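Local structure of glyoxalase family protein (Bacillus cereus, 1SS4) at residues V15-E20 / E140-G145; N35-A40 / I60-T65; T51-Q56 / S75-P80; E104-M109 / L146-G151; A118-E123 / C134-V139. The protein is of unknown function but belongs to the vicinal oxygen chelate (glyoxalase) superfamily, probably binds a metal ion and may act like a methylmalonyl-CoA epimerase. One frame throughout, in Å; residues are numbered along the deposited sequence.

Interaction 1 (V15-E20 / E140-G145)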
# COMPACT_ATOMS: atom_id res chain seq x y z
N VAL A 15 -0.94 -5.32 -0.30
CA VAL A 15 0.03 -4.26 -0.07
C VAL A 15 0.77 -4.84 1.13
O VAL A 15 0.13 -5.44 2.00
CB VAL A 15 -0.61 -2.92 0.32
CG1 VAL A 15 -1.56 -3.13 1.47
CG2 VAL A 15 0.48 -1.93 0.71
N SER A 16 2.09 -4.74 1.16
CA SER A 16 2.81 -5.31 2.29
C SER A 16 3.47 -4.24 3.10
O SER A 16 3.85 -3.18 2.56
CB SER A 16 3.87 -6.32 1.84
OG SER A 16 4.92 -5.64 1.16
N ILE A 17 3.60 -4.53 4.40
CA ILE A 17 4.21 -3.60 5.36
C ILE A 17 5.27 -4.39 6.14
O ILE A 17 5.01 -5.52 6.57
CB ILE A 17 3.15 -3.07 6.39
CG1 ILE A 17 1.88 -2.60 5.67
CG2 ILE A 17 3.76 -1.90 7.21
CD1 ILE A 17 0.70 -2.28 6.62
N VAL A 18 6.46 -3.82 6.29
CA VAL A 18 7.55 -4.43 7.05
C VAL A 18 7.39 -3.87 8.46
O VAL A 18 7.37 -2.66 8.65
CB VAL A 18 8.92 -4.04 6.46
CG1 VAL A 18 10.05 -4.52 7.36
CG2 VAL A 18 9.05 -4.64 5.09
N VAL A 19 7.25 -4.75 9.45
CA VAL A 19 7.05 -4.30 10.81
C VAL A 19 8.09 -4.84 11.78
O VAL A 19 8.84 -5.77 11.45
CB VAL A 19 5.63 -4.67 11.30
CG1 VAL A 19 4.60 -4.08 10.36
CG2 VAL A 19 5.47 -6.19 11.38
N GLU A 20 8.13 -4.23 12.96
CA GLU A 20 9.05 -4.59 14.03
C GLU A 20 8.53 -5.83 14.77
O GLU A 20 9.28 -6.76 15.06
CB GLU A 20 9.16 -3.41 15.00
CG GLU A 20 10.29 -3.50 15.99
CD GLU A 20 10.37 -2.26 16.88
OE1 GLU A 20 11.28 -2.24 17.75
OE2 GLU A 20 9.54 -1.31 16.73
N GLU A 140 2.95 0.70 15.74
CA GLU A 140 4.27 1.22 15.42
C GLU A 140 4.24 2.53 14.62
O GLU A 140 5.12 2.78 13.78
CB GLU A 140 5.05 0.14 14.68
CG GLU A 140 5.41 -1.04 15.58
CD GLU A 140 5.89 -2.27 14.82
OE1 GLU A 140 6.48 -2.11 13.74
OE2 GLU A 140 5.70 -3.40 15.32
N GLY A 141 3.23 3.35 14.88
CA GLY A 141 3.09 4.64 14.21
C GLY A 141 2.68 4.61 12.74
O GLY A 141 2.60 5.67 12.10
N ILE A 142 2.40 3.43 12.20
CA ILE A 142 2.02 3.29 10.80
C ILE A 142 0.73 4.04 10.45
O ILE A 142 -0.30 3.88 11.10
CB ILE A 142 1.93 1.79 10.43
CG1 ILE A 142 3.33 1.18 10.53
CG2 ILE A 142 1.35 1.60 9.00
CD1 ILE A 142 3.38 -0.33 10.51
N LEU A 143 0.81 4.87 9.41
CA LEU A 143 -0.33 5.67 8.98
C LEU A 143 -1.43 4.88 8.27
O LEU A 143 -1.19 4.18 7.28
CB LEU A 143 0.16 6.79 8.05
CG LEU A 143 -0.85 7.89 7.72
CD1 LEU A 143 -1.14 8.68 9.00
CD2 LEU A 143 -0.26 8.82 6.64
N ILE A 144 -2.65 5.03 8.80
CA ILE A 144 -3.85 4.39 8.27
C ILE A 144 -4.93 5.45 8.12
O ILE A 144 -4.95 6.42 8.86
CB ILE A 144 -4.39 3.33 9.24
CG1 ILE A 144 -3.31 2.31 9.57
CG2 ILE A 144 -5.59 2.67 8.66
CD1 ILE A 144 -2.87 1.50 8.37
N GLY A 145 -5.82 5.25 7.16
CA GLY A 145 -6.92 6.16 6.95
C GLY A 145 -8.19 5.38 7.29
O GLY A 145 -8.28 4.17 7.04

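Interaction 2 (N35-A40 / I60-T65)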
# COMPACT_ATOMS: atom_id res chain seq x y z
N ASN A 35 -8.83 -10.39 8.82
CA ASN A 35 -8.60 -11.72 9.39
C ASN A 35 -7.25 -12.26 8.95
O ASN A 35 -6.78 -11.97 7.84
CB ASN A 35 -9.73 -12.66 8.96
CG ASN A 35 -11.11 -12.13 9.31
OD1 ASN A 35 -11.29 -11.45 10.33
ND2 ASN A 35 -12.09 -12.43 8.47
N LEU A 36 -6.63 -13.05 9.82
CA LEU A 36 -5.33 -13.64 9.55
C LEU A 36 -5.51 -14.94 8.78
O LEU A 36 -6.12 -15.88 9.30
CB LEU A 36 -4.62 -13.91 10.87
CG LEU A 36 -3.28 -14.64 10.87
CD1 LEU A 36 -2.23 -13.83 10.09
CD2 LEU A 36 -2.85 -14.82 12.31
N GLU A 37 -5.00 -14.99 7.55
CA GLU A 37 -5.12 -16.19 6.69
C GLU A 37 -4.03 -17.19 7.02
O GLU A 37 -4.26 -18.40 7.06
CB GLU A 37 -4.99 -15.85 5.21
CG GLU A 37 -6.17 -15.17 4.57
CD GLU A 37 -6.03 -15.09 3.05
OE1 GLU A 37 -5.02 -14.52 2.58
OE2 GLU A 37 -6.92 -15.60 2.34
N GLY A 38 -2.83 -16.67 7.24
CA GLY A 38 -1.73 -17.55 7.54
C GLY A 38 -0.55 -16.79 8.11
O GLY A 38 -0.49 -15.56 8.06
N ARG A 39 0.39 -17.55 8.65
CA ARG A 39 1.57 -16.99 9.26
C ARG A 39 2.67 -18.02 9.13
O ARG A 39 2.44 -19.20 9.41
CB ARG A 39 1.27 -16.69 10.73
CG ARG A 39 2.43 -16.17 11.49
CD ARG A 39 2.01 -15.79 12.90
NE ARG A 39 3.13 -15.17 13.60
CZ ARG A 39 3.01 -14.50 14.73
NH1 ARG A 39 1.82 -14.35 15.31
NH2 ARG A 39 4.09 -13.96 15.28
N ALA A 40 3.85 -17.59 8.71
CA ALA A 40 4.93 -18.54 8.54
C ALA A 40 6.30 -17.90 8.45
O ALA A 40 6.44 -16.73 8.11
CB ALA A 40 4.67 -19.40 7.32
N ILE A 60 6.31 -14.01 7.86
CA ILE A 60 5.22 -13.39 7.12
C ILE A 60 3.84 -13.74 7.66
O ILE A 60 3.61 -14.85 8.13
CB ILE A 60 5.28 -13.82 5.64
CG1 ILE A 60 6.53 -13.22 4.98
CG2 ILE A 60 4.04 -13.37 4.89
CD1 ILE A 60 6.80 -13.78 3.61
N ALA A 61 2.93 -12.78 7.57
CA ALA A 61 1.55 -12.97 8.01
C ALA A 61 0.64 -12.33 6.97
O ALA A 61 0.85 -11.18 6.60
CB ALA A 61 1.32 -12.34 9.37
N MSE A 62 -0.35 -13.07 6.49
CA MSE A 62 -1.25 -12.53 5.49
C MSE A 62 -2.62 -12.23 6.09
O MSE A 62 -3.26 -13.12 6.66
CB MSE A 62 -1.39 -13.51 4.33
CG MSE A 62 -2.13 -12.97 3.12
SE MSE A 62 -1.19 -11.52 2.19
CE MSE A 62 0.16 -12.57 1.20
N MSE A 63 -3.04 -10.98 5.98
CA MSE A 63 -4.34 -10.52 6.49
C MSE A 63 -5.28 -10.35 5.29
O MSE A 63 -4.87 -9.84 4.25
CB MSE A 63 -4.23 -9.15 7.16
CG MSE A 63 -3.11 -8.96 8.16
SE MSE A 63 -3.33 -10.14 9.69
CE MSE A 63 -4.87 -9.34 10.53
N VAL A 64 -6.54 -10.72 5.46
CA VAL A 64 -7.52 -10.56 4.39
C VAL A 64 -8.76 -9.83 4.90
O VAL A 64 -9.13 -9.96 6.07
CB VAL A 64 -7.93 -11.93 3.80
CG1 VAL A 64 -8.70 -12.76 4.86
CG2 VAL A 64 -8.77 -11.71 2.54
N THR A 65 -9.39 -9.04 4.03
CA THR A 65 -10.59 -8.33 4.45
C THR A 65 -11.77 -9.30 4.40
O THR A 65 -11.72 -10.31 3.70
CB THR A 65 -10.91 -7.17 3.50
OG1 THR A 65 -10.86 -7.65 2.14
CG2 THR A 65 -9.93 -6.03 3.69

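Interaction 3 (T51-Q56 / S75-P80)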
# COMPACT_ATOMS: atom_id res chain seq x y z
N THR A 51 13.75 -10.54 -3.36
CA THR A 51 14.09 -9.27 -2.72
C THR A 51 15.47 -8.75 -3.07
O THR A 51 15.74 -7.56 -2.91
CB THR A 51 14.11 -9.39 -1.21
OG1 THR A 51 15.12 -10.34 -0.86
CG2 THR A 51 12.74 -9.87 -0.67
N GLY A 52 16.34 -9.65 -3.52
CA GLY A 52 17.70 -9.26 -3.83
C GLY A 52 18.56 -9.19 -2.57
O GLY A 52 19.73 -8.80 -2.64
N LEU A 53 18.02 -9.57 -1.41
CA LEU A 53 18.81 -9.52 -0.18
C LEU A 53 19.71 -10.75 -0.03
O LEU A 53 20.72 -10.72 0.69
CB LEU A 53 17.89 -9.33 1.04
CG LEU A 53 17.16 -7.98 0.93
CD1 LEU A 53 16.16 -7.83 2.06
CD2 LEU A 53 18.19 -6.82 0.94
N GLY A 54 19.35 -11.83 -0.71
CA GLY A 54 20.15 -13.03 -0.65
C GLY A 54 19.88 -13.91 0.54
O GLY A 54 18.90 -14.65 0.58
N SER A 55 20.76 -13.85 1.53
CA SER A 55 20.57 -14.67 2.71
C SER A 55 19.56 -13.99 3.62
O SER A 55 19.93 -13.10 4.39
CB SER A 55 21.90 -14.86 3.43
OG SER A 55 21.82 -15.91 4.38
N GLN A 56 18.29 -14.38 3.52
CA GLN A 56 17.28 -13.77 4.38
C GLN A 56 16.37 -14.77 5.04
O GLN A 56 16.18 -15.90 4.57
CB GLN A 56 16.43 -12.72 3.62
CG GLN A 56 15.47 -13.26 2.57
CD GLN A 56 14.49 -12.19 2.08
OE1 GLN A 56 14.89 -11.09 1.71
NE2 GLN A 56 13.20 -12.54 2.05
N SER A 75 5.35 -8.35 7.15
CA SER A 75 6.65 -9.01 7.15
C SER A 75 7.55 -8.50 8.28
O SER A 75 7.55 -7.31 8.60
CB SER A 75 7.38 -8.77 5.82
OG SER A 75 6.78 -9.50 4.77
N ARG A 76 8.31 -9.42 8.86
CA ARG A 76 9.27 -9.11 9.91
C ARG A 76 10.59 -9.78 9.52
O ARG A 76 10.65 -11.00 9.33
CB ARG A 76 8.81 -9.67 11.26
CG ARG A 76 9.79 -9.38 12.38
CD ARG A 76 9.26 -9.92 13.71
NE ARG A 76 9.15 -11.38 13.73
CZ ARG A 76 10.17 -12.20 13.98
NH1 ARG A 76 11.38 -11.71 14.23
NH2 ARG A 76 9.98 -13.51 13.99
N PHE A 77 11.64 -8.97 9.39
CA PHE A 77 12.96 -9.49 9.02
C PHE A 77 13.71 -10.04 10.23
O PHE A 77 13.81 -9.38 11.24
CB PHE A 77 13.80 -8.37 8.39
CG PHE A 77 13.54 -8.15 6.92
CD1 PHE A 77 14.21 -8.91 5.96
CD2 PHE A 77 12.59 -7.22 6.49
CE1 PHE A 77 13.95 -8.74 4.59
CE2 PHE A 77 12.32 -7.05 5.14
CZ PHE A 77 13.00 -7.81 4.18
N LEU A 78 14.22 -11.27 10.13
CA LEU A 78 15.04 -11.83 11.21
C LEU A 78 16.46 -11.50 10.71
O LEU A 78 17.29 -10.95 11.44
CB LEU A 78 14.83 -13.33 11.32
CG LEU A 78 13.52 -13.78 11.98
CD1 LEU A 78 12.32 -13.44 11.10
CD2 LEU A 78 13.58 -15.28 12.21
N THR A 79 16.71 -11.81 9.44
CA THR A 79 17.98 -11.48 8.80
C THR A 79 17.69 -11.18 7.32
O THR A 79 16.82 -11.81 6.71
CB THR A 79 19.01 -12.64 8.87
OG1 THR A 79 18.43 -13.81 8.30
CG2 THR A 79 19.42 -12.91 10.31
N PRO A 80 18.38 -10.17 6.75
CA PRO A 80 19.37 -9.33 7.42
C PRO A 80 18.55 -8.36 8.26
O PRO A 80 17.35 -8.26 8.05
CB PRO A 80 20.03 -8.60 6.26
CG PRO A 80 18.86 -8.39 5.32
CD PRO A 80 18.21 -9.76 5.34

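Interaction 4 (E104-M109 / L146-G151)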
# COMPACT_ATOMS: atom_id res chain seq x y z
N GLU A 104 -17.84 0.60 9.50
CA GLU A 104 -19.23 0.88 9.80
C GLU A 104 -19.40 2.13 10.67
O GLU A 104 -20.18 3.03 10.33
CB GLU A 104 -19.85 -0.32 10.50
CG GLU A 104 -21.35 -0.34 10.42
CD GLU A 104 -21.93 -1.60 11.00
OE1 GLU A 104 -21.87 -1.75 12.25
OE2 GLU A 104 -22.42 -2.44 10.22
N ASP A 105 -18.70 2.18 11.79
CA ASP A 105 -18.78 3.32 12.69
C ASP A 105 -17.38 3.81 13.03
O ASP A 105 -16.67 3.18 13.81
CB ASP A 105 -19.50 2.96 13.98
CG ASP A 105 -19.45 4.09 14.99
OD1 ASP A 105 -20.07 5.15 14.74
OD2 ASP A 105 -18.77 3.94 16.01
N ILE A 106 -17.01 4.94 12.47
CA ILE A 106 -15.68 5.49 12.68
C ILE A 106 -15.42 5.94 14.12
O ILE A 106 -14.31 5.80 14.62
CB ILE A 106 -15.42 6.65 11.68
CG1 ILE A 106 -13.96 7.08 11.74
CG2 ILE A 106 -16.38 7.80 11.94
CD1 ILE A 106 -13.62 8.13 10.69
N ASP A 107 -16.44 6.45 14.80
CA ASP A 107 -16.22 6.87 16.18
C ASP A 107 -15.85 5.68 17.08
O ASP A 107 -14.92 5.77 17.88
CB ASP A 107 -17.45 7.60 16.74
CG ASP A 107 -17.64 8.98 16.12
OD1 ASP A 107 -16.63 9.69 15.88
OD2 ASP A 107 -18.80 9.38 15.90
N GLU A 108 -16.57 4.57 16.96
CA GLU A 108 -16.27 3.40 17.77
C GLU A 108 -14.85 2.92 17.43
O GLU A 108 -14.05 2.60 18.32
CB GLU A 108 -17.28 2.29 17.49
CG GLU A 108 -17.28 1.12 18.47
CD GLU A 108 -16.04 0.24 18.38
OE1 GLU A 108 -15.68 -0.16 17.25
OE2 GLU A 108 -15.43 -0.05 19.43
N MSE A 109 -14.53 2.89 16.14
CA MSE A 109 -13.20 2.44 15.70
C MSE A 109 -12.10 3.36 16.22
O MSE A 109 -11.05 2.88 16.66
CB MSE A 109 -13.14 2.36 14.17
CG MSE A 109 -11.84 1.75 13.65
SE MSE A 109 -11.52 -0.06 14.28
CE MSE A 109 -12.65 -0.99 13.03
N LEU A 146 -9.16 6.06 7.88
CA LEU A 146 -10.43 5.43 8.23
C LEU A 146 -11.55 6.31 7.71
O LEU A 146 -11.45 7.52 7.75
CB LEU A 146 -10.58 5.30 9.73
CG LEU A 146 -9.62 4.44 10.54
CD1 LEU A 146 -9.97 4.58 12.02
CD2 LEU A 146 -9.73 3.00 10.11
N ALA A 147 -12.61 5.70 7.20
CA ALA A 147 -13.76 6.45 6.72
C ALA A 147 -15.06 5.70 6.99
O ALA A 147 -15.07 4.47 7.04
CB ALA A 147 -13.65 6.70 5.24
N GLU A 148 -16.13 6.46 7.15
CA GLU A 148 -17.46 5.91 7.36
C GLU A 148 -18.39 6.61 6.36
O GLU A 148 -18.40 7.83 6.25
CB GLU A 148 -17.96 6.17 8.79
CG GLU A 148 -19.47 5.93 8.93
CD GLU A 148 -20.03 6.35 10.28
OE1 GLU A 148 -21.24 6.64 10.34
OE2 GLU A 148 -19.28 6.37 11.28
N GLU A 149 -19.17 5.81 5.64
CA GLU A 149 -20.11 6.31 4.64
C GLU A 149 -21.40 6.80 5.32
O GLU A 149 -21.91 6.16 6.24
CB GLU A 149 -20.44 5.19 3.66
CG GLU A 149 -20.18 5.52 2.22
CD GLU A 149 -19.42 4.42 1.52
OE1 GLU A 149 -19.78 3.24 1.70
OE2 GLU A 149 -18.46 4.74 0.78
N LEU A 150 -21.93 7.93 4.85
CA LEU A 150 -23.15 8.53 5.40
C LEU A 150 -24.35 8.32 4.47
O LEU A 150 -24.24 8.49 3.26
CB LEU A 150 -22.94 10.03 5.64
CG LEU A 150 -21.70 10.44 6.43
CD1 LEU A 150 -21.61 11.95 6.51
CD2 LEU A 150 -21.75 9.83 7.82
N GLY A 151 -25.50 7.97 5.05
CA GLY A 151 -26.69 7.75 4.26
C GLY A 151 -26.82 6.33 3.73
O GLY A 151 -27.82 5.65 4.04
O HOH W 1 -19.45 7.35 13.70

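Interaction 5 (A118-E123 / C134-V139). With FMT (formic acid), chain F.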
# COMPACT_ATOMS: atom_id res chain seq x y z
N ALA A 118 -3.29 3.82 19.67
CA ALA A 118 -3.22 4.49 18.38
C ALA A 118 -3.48 5.98 18.61
O ALA A 118 -4.08 6.35 19.62
CB ALA A 118 -4.26 3.91 17.42
N GLU A 119 -3.03 6.82 17.69
CA GLU A 119 -3.22 8.26 17.85
C GLU A 119 -3.84 8.95 16.63
O GLU A 119 -3.37 8.79 15.50
CB GLU A 119 -1.89 8.95 18.17
CG GLU A 119 -0.97 9.13 16.97
CD GLU A 119 0.08 10.22 17.16
OE1 GLU A 119 -0.30 11.40 17.32
OE2 GLU A 119 1.29 9.89 17.16
N LEU A 120 -4.89 9.73 16.88
CA LEU A 120 -5.58 10.47 15.83
C LEU A 120 -4.62 11.54 15.29
O LEU A 120 -4.06 12.33 16.06
CB LEU A 120 -6.84 11.09 16.42
CG LEU A 120 -7.77 11.86 15.49
CD1 LEU A 120 -8.25 10.95 14.35
CD2 LEU A 120 -8.96 12.39 16.31
N VAL A 121 -4.41 11.58 13.98
CA VAL A 121 -3.48 12.55 13.41
C VAL A 121 -4.04 13.95 13.40
O VAL A 121 -3.34 14.90 13.74
CB VAL A 121 -3.06 12.15 11.98
CG1 VAL A 121 -2.08 13.18 11.40
CG2 VAL A 121 -2.43 10.78 12.02
N GLY A 122 -5.29 14.07 12.99
CA GLY A 122 -5.94 15.36 12.93
C GLY A 122 -7.29 15.23 13.61
O GLY A 122 -7.37 14.81 14.75
N GLU A 123 -8.35 15.58 12.89
CA GLU A 123 -9.69 15.47 13.45
C GLU A 123 -10.49 14.51 12.59
O GLU A 123 -10.11 14.20 11.46
CB GLU A 123 -10.38 16.84 13.42
CG GLU A 123 -9.59 17.95 14.08
CD GLU A 123 -10.15 19.34 13.78
OE1 GLU A 123 -9.45 20.32 14.10
OE2 GLU A 123 -11.26 19.46 13.22
N CYS A 134 -10.71 10.21 8.97
CA CYS A 134 -9.56 10.66 9.74
C CYS A 134 -8.33 9.82 9.40
O CYS A 134 -8.43 8.81 8.69
CB CYS A 134 -9.84 10.51 11.24
SG CYS A 134 -10.01 8.79 11.78
N TYR A 135 -7.19 10.28 9.90
CA TYR A 135 -5.92 9.58 9.74
C TYR A 135 -5.53 9.19 11.14
O TYR A 135 -5.69 9.96 12.09
CB TYR A 135 -4.83 10.50 9.18
CG TYR A 135 -4.76 10.61 7.67
CD1 TYR A 135 -3.67 11.23 7.06
CD2 TYR A 135 -5.78 10.12 6.87
CE1 TYR A 135 -3.59 11.35 5.68
CE2 TYR A 135 -5.72 10.25 5.49
CZ TYR A 135 -4.63 10.87 4.91
OH TYR A 135 -4.59 11.02 3.55
N ILE A 136 -5.02 7.98 11.29
CA ILE A 136 -4.62 7.46 12.57
C ILE A 136 -3.24 6.86 12.44
O ILE A 136 -2.94 6.25 11.42
CB ILE A 136 -5.57 6.32 13.02
CG1 ILE A 136 -6.96 6.88 13.25
CG2 ILE A 136 -5.02 5.62 14.26
CD1 ILE A 136 -7.04 7.80 14.44
N ARG A 137 -2.42 7.04 13.48
CA ARG A 137 -1.10 6.43 13.55
C ARG A 137 -1.40 5.18 14.37
O ARG A 137 -1.72 5.26 15.57
CB ARG A 137 -0.11 7.33 14.30
CG ARG A 137 0.30 8.59 13.56
CD ARG A 137 1.66 8.43 12.93
NE ARG A 137 2.00 9.51 12.00
CZ ARG A 137 2.69 9.32 10.89
NH1 ARG A 137 3.09 8.09 10.59
NH2 ARG A 137 2.99 10.34 10.08
N GLY A 138 -1.34 4.02 13.72
CA GLY A 138 -1.64 2.78 14.41
C GLY A 138 -0.43 2.06 14.96
O GLY A 138 0.49 2.69 15.50
N VAL A 139 -0.42 0.74 14.83
CA VAL A 139 0.69 -0.06 15.31
C VAL A 139 2.02 0.49 14.80
O VAL A 139 2.19 0.76 13.61
CB VAL A 139 0.52 -1.55 14.92
CG1 VAL A 139 0.52 -1.71 13.40
CG2 VAL A 139 1.63 -2.38 15.58
C FMT F . 1.85 13.04 12.29
O1 FMT F . 1.62 12.05 13.06
O2 FMT F . 1.39 12.86 11.12
O HOH W 2 -7.43 12.77 11.44

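Interaction 1 (V15-E20 / E140-G145)
Backbones 15-20 and 140-145 meet without pairing as strands: the CA atoms of Ile17 and Ile142 stay 9.0 Å apart and those of Glu20 and Glu140 7.7 Å, so side chains must bridge the gap. The polar end of the bridge is the carboxylate of Glu140. Its OE1 accepts the backbone N of Glu20 over 2.8 Å, in a bond that is nearly straight at 168°; the donor reaches OE1 on the syn side, 19° out of the carboxylate plane. The other oxygen, OE2, takes the backbone N of Ser21, so one carboxylate grips two successive peptide N-H groups just before helix 22-32. Two carboxylates also gather here, with Glu20 OE2 lying 4.4 Å from Glu140 OE1. Arg87 makes a salt bridge to each of these oxygens, which probably offsets their repulsion. The apolar half rests on Ile142. Its CG1 is anti to the carbonyl carbon (chi1 -66°), and CD1 beyond it touches two branches, Ile17 CG2 at 3.7 Å and Val19 CG1 at 3.9 Å, both on the same side of it. Val19 also brings CB to within 3.6 Å of Glu140 OE1, joining the apolar and polar halves. Phe29 packs on Ile17 and Ala25 on Val19 from helix 22-32, while Tyr96 of the second subunit reaches Ile17. This is an inter-sheet junction near the centre of the chain, where the end of strand 9-18 meets the turn entering strand 143-149, as expected for a vicinal oxygen chelate protein built from two similar four-stranded mixed sheets.

Interaction 2 (N35-A40 / I60-T65)
A beta bulge in an antiparallel strand pair sets the pattern here: Leu36 lies opposite Met63 and Gly38 opposite Met62, so Glu37 is the extra residue. The regular pairing on both flanks is kept by backbone bonds, from Asn35 N to Val64 O and Val64 N to Asn35 O at one end, and between Ala40 and Ile60 in both directions at the other. Within the bulge, Glu37 N donates to Met62 O (2.7 Å) and Met62 N to Gly38 O (2.9 Å), whereas Gly38 N is buried with no partner in the model. Helical backbone angles at Glu37 (phi -84°, psi -41°) make the extra residue possible and turn its side chain over the neighbouring strand. There Glu37 CG rests on Val64 CG1 at 3.5 Å, the two side chains crossing at about a right angle, and OE1 comes to 3.3 Å from Met62 CG. That carboxylate is held by a salt bridge from OE1 to Arg71 NE. On the other face, Leu36 CG stands anti to the backbone N (chi1 175°), and CD1 beyond it touches both Ala61 CB and the selenium of Met63, a selenomethionine, each at 3.9 Å. Arg39, fully extended on this same face, carries its guanidinium to Asp23 and Glu59. Strand 35-42 is an outermost strand of its sheet within the chain. Strand 57-64 separates it from strand 71-79, and helix 22-32 packs against the face of Leu36, Ala61 and Met63 through Ile26, Phe29 and Glu30.

Interaction 3 (T51-Q56 / S75-P80)
Apolar packing between Leu53 and Phe77 carries much of this surface contact. Leu53 CG lies anti to its carbonyl carbon (chi1 -63°), and CD1 beyond it comes to 3.5 Å from CE1 at the far end of the Phe77 ring and 3.8 Å from its CZ, the two side chains crossing at about a right angle. The same methyl is 4.3 Å from Pro80 CG, a looser touch. Pro80 follows a cis peptide bond and sets its CD 3.9 Å from Gln56 CB. Strand 71-79 carries a classic beta bulge near this point, with Leu78 and Thr79 both facing Cys57, the residue with which strand 57-64 begins. The contact therefore sits where the loop after helix 45-51 runs into a strand beside the end of its neighbour in the sheet. Between the segments, oxygens meet carbon: Gln56 CA makes a CA-H...O contact of 3.1 Å with Thr79 O, and Gln56 OE1 stands at the edge of the Phe77 ring, near its plane, with the amide turned 83° from the ring. The hydrogen bonds lie within 51-56, where the hydroxyl of Thr51 ties the turn together: OG1 accepts Leu53 N at 3.1 Å, forming an ST turn as the helix ends, and donates to Gln56 OE1 at 2.7 Å from above the amide carbonyl plane. Gly52, directly after the helix, has positive phi. A bound acetate, probably from the crystallisation liquor, lies about 4 Å from the Gln56 side chain, and the second subunit closes over this region, its Val91 packing on Thr51 and Phe77 and its Asn92 on Leu53 and Pro80.

Interaction 4 (E104-M109 / L146-G151)
Ile106 overlaps the side chain of Glu148, its CB and CG2 each 3.9 Å from Glu148 CB and its CG2 3.3 Å from OE2. The carboxylate also serves the backbone: Ile106 N donates to Glu148 OE2 over 2.9 Å at 161°, reaching that oxygen on its anti side. Glu148 CG lies anti to the backbone N (chi1 165°) and, with the chain extended beyond it, passes 3.3 Å from Glu104 O. Asp105, at the N-cap of helix 106-115, brings OD1 to 3.8 Å from Glu148 OE2; a water to one side of this pair is within hydrogen-bonding distance of both oxygens, 2.6 Å from OE2, though it has more acceptors in reach than protons. The N-terminal end of the helix would favour such a cluster of acidic groups. Deeper in, Ile106 CD1 points over the backbone of Leu146, and Met109, a selenomethionine, meets Leu146 CD1 through its CG at 3.8 Å, the two side chains crossing at about a right angle. Cys134 and Val124 continue the packing around Ile106, while Asn7 of the second subunit reaches Glu104 and Met109. The arrangement is that of a helix start laid on the face of a four-stranded mixed sheet, an alpha/beta packing found throughout the vicinal oxygen chelate fold.

Interaction 5 (A118-E123 / C134-V139)
Leu120 fills the hollow between Ile136 and Cys134 on one face of an antiparallel pair. With CG anti to the backbone N (chi1 -177°), its CD1 ends 3.4 Å from Ile136 CD1, closer than usual for two methyls, and 3.5 Å from Cys134 CB. Ala118 CB is a smaller bump on the other branch of Ile136, resting on CG2 at 3.7 Å. Leu146 covers Ile136 from the next strand, and Ile106 and Val110 close on Cys134 from helix 106-115. The other face carries longer and polar side chains. Val121 lodges CG2 beside Tyr135 CB (3.7 Å) and Arg137 CG, while Glu119 lies alongside Arg137, pointing the same way, its CG 3.3 Å from Arg137 CB. Beyond them the edge of the Arg137 guanidinium holds a formate, probably from the crystallisation liquor, with NE 2.8 Å from O1 and NH2 3.2 Å from O2; NH1 and NH2 also bind the carbonyls of Gly141 and Ala89. Paired backbone bonds join Glu119 and Arg137. Val121 N donates to Tyr135 O, and where the strands part a water links Gly122 N, Tyr135 N and Glu123 O. Such a pairing is that of a beta hairpin, formed by strands 119-127 and 131-137, with 119-127 outermost in its sheet within the chain.

Overall arrangement
Interaction 1 is the buried one, close to the centre of the chain, and it alone of the five joins the two sheets, its strand 9-18 in one and 143-149 in the other. Interactions 2 and 3 belong to the first sheet and lie at its surface: one is strand pairing made of backbone bonds, the other loop packing by an aromatic ring and small apolar groups. Interactions 4 and 5, partly buried, share the second sheet and touch through Leu146 and Cys134; there a carboxylate and water at a helix start contrast with the interlocked methyls of a hairpin. Interactions 3 and 5 lie about 30 Å apart between centres, on opposite sides of the chain's centre, yet both reach the second subunit.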